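Local coordinates for protein glycosyl transferase family 9 (PDB 3TOV) that probably transfers a sugar, as a GT-B fold glycosyltransferase of family 9, the heptosyltransferase family, at residues 9-13 and 84-90; 42-48 and 61-67; 51-57 and 162-168. All blocks are in the same frame, centred on the assembly; numbering follows the deposited sequence.

Contact 1 (9-13 and 84-90)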
loop_
_atom_site.group_PDB
_atom_site.type_symbol
_atom_site.label_atom_id
_atom_site.label_comp_id
_atom_site.label_asym_id
_atom_site.label_seq_id
_atom_site.Cartn_x
_atom_site.Cartn_y
_atom_site.Cartn_z
ATOM N N LYS A 9 -16.602 -12.828 19.231
ATOM C CA LYS A 9 -16.603 -11.518 19.878
ATOM C C LYS A 9 -16.854 -10.373 18.883
ATOM O O LYS A 9 -16.598 -10.509 17.688
ATOM C CB LYS A 9 -15.269 -11.285 20.612
ATOM C CG LYS A 9 -14.807 -12.410 21.523
ATOM C CD LYS A 9 -15.848 -12.717 22.574
ATOM C CE LYS A 9 -15.203 -13.119 23.887
ATOM N NZ LYS A 9 -14.278 -12.044 24.354
ATOM N N ARG A 10 -17.357 -9.249 19.383
ATOM C CA ARG A 10 -17.442 -8.037 18.582
ATOM C C ARG A 10 -16.166 -7.254 18.772
ATOM O O ARG A 10 -15.812 -6.905 19.896
ATOM C CB ARG A 10 -18.624 -7.169 19.001
ATOM C CG ARG A 10 -19.970 -7.763 18.662
ATOM C CD ARG A 10 -21.089 -6.746 18.817
ATOM N NE ARG A 10 -21.776 -6.531 17.546
ATOM C CZ ARG A 10 -21.646 -5.436 16.806
ATOM N NH1 ARG A 10 -20.862 -4.444 17.221
ATOM N NH2 ARG A 10 -22.306 -5.336 15.656
ATOM N N ILE A 11 -15.488 -6.963 17.669
ATOM C CA ILE A 11 -14.162 -6.372 17.735
ATOM C C ILE A 11 -14.045 -5.120 16.876
ATOM O O ILE A 11 -14.548 -5.075 15.755
ATOM C CB ILE A 11 -13.112 -7.386 17.272
ATOM C CG1 ILE A 11 -13.305 -8.713 18.001
ATOM C CG2 ILE A 11 -11.723 -6.867 17.518
ATOM C CD1 ILE A 11 -12.595 -9.858 17.338
ATOM N N VAL A 12 -13.383 -4.098 17.403
ATOM C CA VAL A 12 -13.083 -2.925 16.595
ATOM C C VAL A 12 -11.575 -2.753 16.343
ATOM O O VAL A 12 -10.749 -2.914 17.243
ATOM C CB VAL A 12 -13.673 -1.645 17.208
ATOM C CG1 VAL A 12 -13.128 -0.416 16.504
ATOM C CG2 VAL A 12 -15.164 -1.678 17.102
ATOM N N VAL A 13 -11.224 -2.435 15.104
ATOM C CA VAL A 13 -9.843 -2.144 14.766
ATOM C C VAL A 13 -9.747 -0.678 14.374
ATOM O O VAL A 13 -10.512 -0.193 13.550
ATOM C CB VAL A 13 -9.340 -3.043 13.624
ATOM C CG1 VAL A 13 -7.837 -2.830 13.363
ATOM C CG2 VAL A 13 -9.624 -4.488 13.965
ATOM N N ILE A 84 -20.321 3.602 16.859
ATOM C CA ILE A 84 -19.945 2.212 17.091
ATOM C C ILE A 84 -20.798 1.584 18.179
ATOM O O ILE A 84 -21.258 0.456 18.040
ATOM C CB ILE A 84 -18.461 2.100 17.481
ATOM C CG1 ILE A 84 -17.579 2.177 16.236
ATOM C CG2 ILE A 84 -18.194 0.805 18.220
ATOM C CD1 ILE A 84 -16.107 2.324 16.547
ATOM N N ASN A 85 -21.009 2.331 19.258
ATOM C CA ASN A 85 -21.723 1.840 20.437
ATOM C C ASN A 85 -23.231 1.753 20.256
ATOM O O ASN A 85 -23.944 1.185 21.091
ATOM C CB ASN A 85 -21.422 2.727 21.643
ATOM C CG ASN A 85 -20.038 2.505 22.184
ATOM O OD1 ASN A 85 -19.432 1.463 21.942
ATOM N ND2 ASN A 85 -19.525 3.484 22.923
ATOM N N ALA A 86 -23.719 2.339 19.174
ATOM C CA ALA A 86 -25.130 2.254 18.871
ATOM C C ALA A 86 -25.402 0.914 18.212
ATOM O O ALA A 86 -26.532 0.426 18.218
ATOM C CB ALA A 86 -25.543 3.389 17.965
ATOM N N LYS A 87 -24.353 0.318 17.654
ATOM C CA LYS A 87 -24.485 -0.930 16.913
ATOM C C LYS A 87 -24.393 -2.209 17.772
ATOM O O LYS A 87 -25.041 -3.212 17.459
ATOM C CB LYS A 87 -23.464 -0.968 15.777
ATOM C CG LYS A 87 -23.275 -2.335 15.138
ATOM C CD LYS A 87 -22.043 -2.351 14.227
ATOM C CE LYS A 87 -20.762 -1.912 14.956
ATOM N NZ LYS A 87 -19.567 -1.946 14.048
ATOM N N GLY A 88 -23.604 -2.181 18.847
ATOM C CA GLY A 88 -23.437 -3.366 19.674
ATOM C C GLY A 88 -22.375 -3.201 20.740
ATOM O O GLY A 88 -21.532 -2.307 20.650
ATOM N N LYS A 89 -22.418 -4.063 21.755
ATOM C CA LYS A 89 -21.450 -3.997 22.850
ATOM C C LYS A 89 -20.105 -4.613 22.473
ATOM O O LYS A 89 -19.872 -5.815 22.630
ATOM C CB LYS A 89 -22.004 -4.590 24.161
ATOM C CG LYS A 89 -22.924 -5.798 24.019
ATOM C CD LYS A 89 -23.588 -6.125 25.367
ATOM C CE LYS A 89 -24.691 -7.193 25.269
ATOM N NZ LYS A 89 -24.183 -8.566 24.959
ATOM N N THR A 90 -19.230 -3.754 21.969
ATOM C CA THR A 90 -17.876 -4.122 21.572
ATOM C C THR A 90 -17.076 -4.807 22.688
ATOM O O THR A 90 -16.902 -4.254 23.767
ATOM C CB THR A 90 -17.118 -2.869 21.103
ATOM O OG1 THR A 90 -17.762 -2.326 19.937
ATOM C CG2 THR A 90 -15.677 -3.213 20.798
#

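Contact 2 (42-48 and 61-67)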
loop_
_atom_site.group_PDB
_atom_site.type_symbol
_atom_site.label_atom_id
_atom_site.label_comp_id
_atom_site.label_asym_id
_atom_site.label_seq_id
_atom_site.Cartn_x
_atom_site.Cartn_y
_atom_site.Cartn_z
ATOM N N THR A 42 -15.177 -4.996 12.998
ATOM C CA THR A 42 -15.406 -3.716 12.348
ATOM C C THR A 42 -14.127 -2.871 12.276
ATOM O O THR A 42 -13.372 -2.786 13.249
ATOM C CB THR A 42 -16.601 -2.946 12.981
ATOM O OG1 THR A 42 -16.201 -1.615 13.309
ATOM C CG2 THR A 42 -17.109 -3.656 14.238
ATOM N N TYR A 43 -13.896 -2.274 11.101
ATOM C CA TYR A 43 -12.701 -1.479 10.795
ATOM C C TYR A 43 -12.997 0.011 10.756
ATOM O O TYR A 43 -14.075 0.426 10.354
ATOM C CB TYR A 43 -12.177 -1.862 9.424
ATOM C CG TYR A 43 -10.713 -1.533 9.165
ATOM C CD1 TYR A 43 -9.756 -2.534 9.195
ATOM C CD2 TYR A 43 -10.296 -0.239 8.855
ATOM C CE1 TYR A 43 -8.433 -2.272 8.947
ATOM C CE2 TYR A 43 -8.964 0.038 8.607
ATOM C CZ TYR A 43 -8.034 -0.995 8.654
ATOM O OH TYR A 43 -6.692 -0.785 8.414
ATOM N N VAL A 44 -12.013 0.816 11.131
ATOM C CA VAL A 44 -12.172 2.259 11.142
ATOM C C VAL A 44 -10.994 2.977 10.460
ATOM O O VAL A 44 -9.936 3.149 11.073
ATOM C CB VAL A 44 -12.315 2.751 12.580
ATOM C CG1 VAL A 44 -12.651 4.231 12.612
ATOM C CG2 VAL A 44 -13.390 1.938 13.297
ATOM N N ILE A 45 -11.188 3.380 9.195
ATOM C CA ILE A 45 -10.211 4.188 8.445
ATOM C C ILE A 45 -10.610 5.649 8.382
ATOM O O ILE A 45 -11.619 6.068 8.956
ATOM C CB ILE A 45 -10.100 3.817 6.932
ATOM C CG1 ILE A 45 -11.167 2.809 6.518
ATOM C CG2 ILE A 45 -8.680 3.468 6.524
ATOM C CD1 ILE A 45 -12.537 3.472 6.364
ATOM N N ASP A 46 -9.812 6.397 7.622
ATOM C CA ASP A 46 -10.068 7.795 7.321
ATOM C C ASP A 46 -10.831 7.905 6.002
ATOM O O ASP A 46 -10.487 7.246 5.025
ATOM C CB ASP A 46 -8.743 8.562 7.272
ATOM C CG ASP A 46 -8.679 9.553 6.126
ATOM O OD1 ASP A 46 -8.958 10.757 6.342
ATOM O OD2 ASP A 46 -8.337 9.122 5.008
ATOM N N GLU A 47 -11.865 8.744 5.992
ATOM C CA GLU A 47 -12.802 8.852 4.874
ATOM C C GLU A 47 -12.222 8.557 3.484
ATOM O O GLU A 47 -12.820 7.808 2.717
ATOM C CB GLU A 47 -13.508 10.220 4.893
ATOM C CG GLU A 47 -13.008 11.241 3.852
ATOM C CD GLU A 47 -12.301 12.460 4.458
ATOM O OE1 GLU A 47 -11.162 12.313 4.963
ATOM O OE2 GLU A 47 -12.882 13.570 4.419
ATOM N N LYS A 48 -11.065 9.135 3.168
ATOM C CA LYS A 48 -10.492 9.044 1.817
ATOM C C LYS A 48 -10.145 7.617 1.380
ATOM O O LYS A 48 -10.523 7.159 0.299
ATOM C CB LYS A 48 -9.257 9.953 1.692
ATOM C CG LYS A 48 -9.360 11.218 2.543
ATOM C CD LYS A 48 -8.594 12.401 1.960
ATOM C CE LYS A 48 -9.165 13.743 2.469
ATOM N NZ LYS A 48 -8.482 14.935 1.865
ATOM N N GLU A 61 -18.004 -4.691 8.907
ATOM C CA GLU A 61 -18.471 -3.330 9.070
ATOM C C GLU A 61 -17.285 -2.390 9.034
ATOM O O GLU A 61 -16.334 -2.545 9.797
ATOM C CB GLU A 61 -19.214 -3.182 10.400
ATOM C CG GLU A 61 -20.364 -2.188 10.370
ATOM C CD GLU A 61 -21.731 -2.867 10.282
ATOM O OE1 GLU A 61 -22.395 -2.750 9.228
ATOM O OE2 GLU A 61 -22.150 -3.512 11.271
ATOM N N LEU A 62 -17.367 -1.411 8.138
ATOM C CA LEU A 62 -16.331 -0.410 7.929
ATOM C C LEU A 62 -16.905 0.986 8.172
ATOM O O LEU A 62 -17.913 1.369 7.566
ATOM C CB LEU A 62 -15.815 -0.520 6.493
ATOM C CG LEU A 62 -14.926 0.577 5.913
ATOM C CD1 LEU A 62 -13.717 0.711 6.767
ATOM C CD2 LEU A 62 -14.540 0.222 4.506
ATOM N N ILE A 63 -16.272 1.739 9.065
ATOM C CA ILE A 63 -16.750 3.076 9.417
ATOM C C ILE A 63 -15.620 4.094 9.270
ATOM O O ILE A 63 -14.525 3.887 9.806
ATOM C CB ILE A 63 -17.359 3.124 10.856
ATOM C CG1 ILE A 63 -16.483 3.926 11.807
ATOM C CG2 ILE A 63 -17.617 1.717 11.428
ATOM C CD1 ILE A 63 -17.064 3.984 13.193
ATOM N N VAL A 64 -15.873 5.177 8.533
ATOM C CA VAL A 64 -14.806 6.109 8.156
ATOM C C VAL A 64 -14.818 7.383 8.996
ATOM O O VAL A 64 -15.751 7.604 9.749
ATOM C CB VAL A 64 -14.891 6.456 6.662
ATOM C CG1 VAL A 64 -15.655 5.376 5.938
ATOM C CG2 VAL A 64 -15.566 7.800 6.460
ATOM N N VAL A 65 -13.774 8.207 8.896
ATOM C CA VAL A 65 -13.758 9.504 9.589
ATOM C C VAL A 65 -13.119 10.613 8.749
ATOM O O VAL A 65 -12.249 10.334 7.930
ATOM C CB VAL A 65 -13.006 9.443 10.948
ATOM C CG1 VAL A 65 -13.045 8.055 11.530
ATOM C CG2 VAL A 65 -11.570 9.917 10.776
ATOM N N ASP A 66 -13.535 11.862 8.961
ATOM C CA ASP A 66 -12.893 13.001 8.300
ATOM C C ASP A 66 -11.959 13.747 9.238
ATOM O O ASP A 66 -11.855 13.412 10.414
ATOM C CB ASP A 66 -13.929 13.980 7.747
ATOM C CG ASP A 66 -14.981 13.298 6.908
ATOM O OD1 ASP A 66 -15.500 12.251 7.356
ATOM O OD2 ASP A 66 -15.279 13.801 5.802
ATOM N N LYS A 67 -11.284 14.768 8.718
ATOM C CA LYS A 67 -10.404 15.585 9.549
ATOM C C LYS A 67 -9.856 16.814 8.831
ATOM O O LYS A 67 -9.842 16.889 7.600
ATOM C CB LYS A 67 -9.252 14.748 10.122
ATOM C CG LYS A 67 -8.656 13.736 9.151
ATOM C CD LYS A 67 -7.993 14.414 7.967
ATOM C CE LYS A 67 -7.572 13.394 6.927
ATOM N NZ LYS A 67 -6.982 14.041 5.725
#

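Contact 3 (51-57 and 162-168)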
loop_
_atom_site.group_PDB
_atom_site.type_symbol
_atom_site.label_atom_id
_atom_site.label_comp_id
_atom_site.label_asym_id
_atom_site.label_seq_id
_atom_site.Cartn_x
_atom_site.Cartn_y
_atom_site.Cartn_z
ATOM N N GLN A 51 -12.401 3.470 -0.122
ATOM C CA GLN A 51 -12.652 2.534 -1.219
ATOM C C GLN A 51 -11.716 1.321 -1.137
ATOM O O GLN A 51 -11.950 0.283 -1.752
ATOM C CB GLN A 51 -12.524 3.222 -2.572
ATOM C CG GLN A 51 -12.838 4.692 -2.538
ATOM C CD GLN A 51 -13.134 5.242 -3.922
ATOM O OE1 GLN A 51 -13.662 4.537 -4.780
ATOM N NE2 GLN A 51 -12.788 6.503 -4.146
ATOM N N VAL A 52 -10.657 1.460 -0.355
ATOM C CA VAL A 52 -9.668 0.405 -0.186
ATOM C C VAL A 52 -10.197 -0.806 0.607
ATOM O O VAL A 52 -9.822 -1.959 0.355
ATOM C CB VAL A 52 -8.430 0.982 0.504
ATOM C CG1 VAL A 52 -7.571 -0.124 1.088
ATOM C CG2 VAL A 52 -7.660 1.838 -0.482
HETATM N N MSE A 53 -11.084 -0.537 1.555
HETATM C CA MSE A 53 -11.571 -1.581 2.432
HETATM C C MSE A 53 -13.025 -1.967 2.159
HETATM O O MSE A 53 -13.455 -3.054 2.539
HETATM C CB MSE A 53 -11.398 -1.157 3.887
HETATM C CG MSE A 53 -11.216 -2.325 4.841
HETATM SE SE MSE A 53 -9.480 -3.178 4.649
HETATM C CE MSE A 53 -8.372 -1.802 5.426
ATOM N N GLU A 54 -13.767 -1.079 1.501
ATOM C CA GLU A 54 -15.192 -1.289 1.261
ATOM C C GLU A 54 -15.517 -2.765 1.108
ATOM O O GLU A 54 -15.956 -3.435 2.044
ATOM C CB GLU A 54 -15.636 -0.559 -0.006
ATOM C CG GLU A 54 -16.267 0.789 0.223
ATOM C CD GLU A 54 -16.714 1.421 -1.082
ATOM O OE1 GLU A 54 -17.611 0.857 -1.753
ATOM O OE2 GLU A 54 -16.154 2.477 -1.448
ATOM N N TYR A 55 -15.310 -3.258 -0.102
ATOM C CA TYR A 55 -15.425 -4.673 -0.372
ATOM C C TYR A 55 -14.156 -5.319 0.166
ATOM O O TYR A 55 -13.043 -4.952 -0.229
ATOM C CB TYR A 55 -15.595 -4.891 -1.876
ATOM C CG TYR A 55 -16.565 -3.901 -2.500
ATOM C CD1 TYR A 55 -17.876 -4.259 -2.781
ATOM C CD2 TYR A 55 -16.170 -2.601 -2.788
ATOM C CE1 TYR A 55 -18.765 -3.350 -3.344
ATOM C CE2 TYR A 55 -17.044 -1.689 -3.349
ATOM C CZ TYR A 55 -18.343 -2.065 -3.625
ATOM O OH TYR A 55 -19.214 -1.153 -4.186
ATOM N N ASN A 56 -14.330 -6.234 1.112
ATOM C CA ASN A 56 -13.220 -6.930 1.755
ATOM C C ASN A 56 -13.747 -8.049 2.617
ATOM O O ASN A 56 -14.535 -7.818 3.536
ATOM C CB ASN A 56 -12.382 -6.004 2.623
ATOM C CG ASN A 56 -11.214 -6.727 3.265
ATOM O OD1 ASN A 56 -11.362 -7.331 4.316
ATOM N ND2 ASN A 56 -10.049 -6.688 2.617
ATOM N N PRO A 57 -13.288 -9.266 2.342
ATOM C CA PRO A 57 -13.900 -10.516 2.804
ATOM C C PRO A 57 -13.819 -10.696 4.313
ATOM O O PRO A 57 -14.672 -11.359 4.903
ATOM C CB PRO A 57 -13.066 -11.593 2.100
ATOM C CG PRO A 57 -12.286 -10.861 1.023
ATOM C CD PRO A 57 -12.052 -9.503 1.587
ATOM N N ILE A 162 -6.778 -6.031 -2.152
ATOM C CA ILE A 162 -7.865 -5.075 -2.219
ATOM C C ILE A 162 -8.903 -5.658 -3.131
ATOM O O ILE A 162 -8.602 -6.027 -4.270
ATOM C CB ILE A 162 -7.441 -3.716 -2.738
ATOM C CG1 ILE A 162 -6.426 -3.090 -1.787
ATOM C CG2 ILE A 162 -8.656 -2.814 -2.847
ATOM C CD1 ILE A 162 -6.069 -1.658 -2.130
ATOM N N GLU A 163 -10.119 -5.779 -2.609
ATOM C CA GLU A 163 -11.196 -6.417 -3.342
ATOM C C GLU A 163 -11.821 -5.342 -4.186
ATOM O O GLU A 163 -12.240 -4.319 -3.649
ATOM C CB GLU A 163 -12.220 -6.986 -2.368
ATOM C CG GLU A 163 -13.146 -8.012 -2.963
ATOM C CD GLU A 163 -12.420 -9.279 -3.354
ATOM O OE1 GLU A 163 -12.561 -10.292 -2.632
ATOM O OE2 GLU A 163 -11.707 -9.255 -4.386
ATOM N N ILE A 164 -11.841 -5.543 -5.502
ATOM C CA ILE A 164 -12.430 -4.556 -6.406
ATOM C C ILE A 164 -13.764 -5.078 -6.909
ATOM O O ILE A 164 -13.931 -6.278 -7.107
ATOM C CB ILE A 164 -11.512 -4.199 -7.615
ATOM C CG1 ILE A 164 -11.528 -5.308 -8.670
ATOM C CG2 ILE A 164 -10.091 -3.884 -7.166
ATOM C CD1 ILE A 164 -10.598 -5.046 -9.828
ATOM N N CYS A 165 -14.720 -4.182 -7.105
ATOM C CA CYS A 165 -16.047 -4.608 -7.520
ATOM C C CYS A 165 -16.278 -4.410 -9.011
ATOM O O CYS A 165 -15.436 -3.859 -9.729
ATOM C CB CYS A 165 -17.121 -3.862 -6.736
ATOM S SG CYS A 165 -17.348 -2.159 -7.268
ATOM N N GLU A 166 -17.445 -4.854 -9.460
ATOM C CA GLU A 166 -17.818 -4.780 -10.865
ATOM C C GLU A 166 -17.664 -3.381 -11.452
ATOM O O GLU A 166 -16.950 -3.185 -12.438
ATOM C CB GLU A 166 -19.258 -5.256 -11.049
ATOM C CG GLU A 166 -19.699 -5.271 -12.493
ATOM C CD GLU A 166 -18.689 -5.967 -13.380
ATOM O OE1 GLU A 166 -18.077 -6.958 -12.918
ATOM O OE2 GLU A 166 -18.494 -5.512 -14.531
ATOM N N GLU A 167 -18.344 -2.415 -10.844
ATOM C CA GLU A 167 -18.392 -1.059 -11.372
ATOM C C GLU A 167 -16.997 -0.514 -11.667
ATOM O O GLU A 167 -16.825 0.313 -12.560
ATOM C CB GLU A 167 -19.141 -0.135 -10.408
ATOM C CG GLU A 167 -19.967 0.953 -11.095
ATOM C CD GLU A 167 -19.434 2.356 -10.835
ATOM O OE1 GLU A 167 -19.681 2.897 -9.733
ATOM O OE2 GLU A 167 -18.772 2.919 -11.734
ATOM N N TRP A 168 -16.003 -0.989 -10.922
ATOM C CA TRP A 168 -14.630 -0.534 -11.105
ATOM C C TRP A 168 -13.961 -1.225 -12.277
ATOM O O TRP A 168 -13.271 -0.583 -13.058
ATOM C CB TRP A 168 -13.824 -0.751 -9.837
ATOM C CG TRP A 168 -14.310 0.081 -8.718
ATOM C CD1 TRP A 168 -15.017 1.239 -8.813
ATOM C CD2 TRP A 168 -14.146 -0.178 -7.321
ATOM N NE1 TRP A 168 -15.299 1.725 -7.561
ATOM C CE2 TRP A 168 -14.775 0.872 -6.627
ATOM C CE3 TRP A 168 -13.522 -1.192 -6.591
ATOM C CZ2 TRP A 168 -14.799 0.937 -5.237
ATOM C CZ3 TRP A 168 -13.547 -1.124 -5.214
ATOM C CH2 TRP A 168 -14.181 -0.067 -4.552
#

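Contact 1 (9-13 and 84-90)
The guanidinium group of Arg10 is turned with one face toward the end of helix 70-87. Gly88 CA lies over that face near its rim, 3.7 Å from Arg10 NH1. Lys87 O is over the same face. With no side chain at Gly88, the flat group can settle close to the backbone. The Lys87 side chain runs obliquely past Arg10. Its CD lies in the guanidinium plane, at the edge, 3.3 Å from Arg10 NH2. The Arg10 chain bends at chi3 (119°), and this bend turns the guanidinium toward Lys87. The two cationic ends are near each other, with Arg10 NH1 4.2 Å from Lys87 NZ. Lys87 also touches Glu61, whose carboxylate would probably ease this repulsion. With an alanine in place of Arg10, Gly88 and the alkyl chain of Lys87 would probably lose their cover, leaving Lys87 freer to turn.

Strand 10-14 and helix 70-87 belong to the Rossmann-like N-terminal half of the GT-B fold. The helix is the crossover from strand 61-65 to strand 92-95, which pairs beside strand 10-14. Residues 88-90 lead the chain back into the sheet.

Deeper in, Val12 and Ile84 meet tip to tip, with Val12 CG1 4.0 Å from Ile84 CD1. Val12 CG1 is anti to the backbone N (chi1 169°), which leaves CG2 to face Thr90. The Val12 and Thr90 side chains cross at about a right angle, and Val12 CG2 is 3.9 Å from Thr90 OG1. Thr90 CG2 approaches the backbone of the strand, 3.8 Å from Arg10 O.

Contact 2 (42-48 and 61-67)
Tyr43 joins Glu61 and Ile63 through its backbone, pairing two parallel strands at the edge of the Rossmann-like N-terminal sheet. Tyr43 N donates to Glu61 O at 2.8 Å. Ile63 N donates to Tyr43 O at 2.9 Å in a nearly straight bond (170°). Farther along, the bonds from Ile45 N to Ile63 O and from Val65 N to Ile45 O are weak.

On one face, Val44 and Ile63 lie side by side and point the same way, with Val44 CG1 3.9 Å from Ile63 CG1. Val44 CG1 also meets Val65 CG1 at 4.0 Å. On the other face, Tyr43 and Leu62 lie alongside each other. Toward the C-terminal ends of the two segments the side chains are charged. Lys67 is poorly ordered and crosses Asp46 at about a right angle. Their salt bridge is long, with Asp46 OD1 3.9 Å from Lys67 NZ.

Helix 70-87 packs on the face of Val44 and Ile63, where Val80 touches Ile63. On the face of Tyr43 and Leu62, Val22 touches Tyr43 and Ile45, and Met53 touches Tyr43 and Leu62. Tyr43 CG is anti to the backbone N (chi1 -159°), which leads the ring away from strand 61-65. There Tyr43 OH is hydrogen-bonded to Thr25 OG1.

Contact 3 (51-57 and 162-168)
Tyr55 and Trp168 meet where the N-terminal half of the GT-B fold faces the start of helix 166-178. Residues 51-57 belong to the connection between strands 40-46 and 61-65. Residues 162-168 lead toward the C-terminal half.

The aromatic pair is an offset edge-to-face stack. The edge of Tyr55 points to the face of the Trp168 six-membered ring, with the planes at 84°. Tyr55 CE2 and Trp168 CH2 are 3.5 Å apart. Tyr55 CG is anti to its carbonyl carbon (chi1 -43°), which carries the ring across to Cys165 and Trp168.

Cys165, the N-cap residue of the helix, fills the corner between the two rings. Its CB makes a CH-pi contact over the centre of the Tyr55 face. Its SG lies over the Trp168 ring, on the side from which Tyr55 approaches. Cys165 SG also makes an oblique sulfur-aromatic contact with the Tyr55 ring, and lies 3.7 Å from Tyr55 OH.

Apolar packing continues at Val52 and Ile162, whose side chains cross obliquely. Val52 CG1 is 3.9 Å from Ile162 CD1. Leu19 and Ile23 of helix 19-23 border this pair. Pro254 of helix 252-260 packs against both Gln51 and Trp168.

The two segments share no hydrogen bond, and several polar atoms meet carbon across the contact. Gln51 O approaches Trp168 CH2 at 3.6 Å. Glu54 OE2 stands at the edge of the indole, near its plane. Ile162 O is instead hydrogen-bonded to Gln279 NE2. At the far end, Pro57 CG rests 3.7 Å from Glu163 OE1.

Overall arrangement
Contacts 1 and 2 share the N-terminal sheet, with centres about 14 Å apart. Strands 10-14 and 40-46 are neighbours in it, and probable hydrogen bonds join them, from Thr42 N to Ile11 O (2.8 Å) and from Val13 N to Thr42 O (2.9 Å). Contact 2 is nested in the chain loop closed by contact 1. Contact 3 lies beside contact 2, with centres about 15 Å apart, and Met53 CE packs on Tyr43 CZ at 3.3 Å. Contacts 1 and 3 stay about 8 Å apart at their nearest atoms. In GT-B enzymes the active site lies in the cleft between the two halves. Contact 3 is therefore probably nearer to it than contact 1.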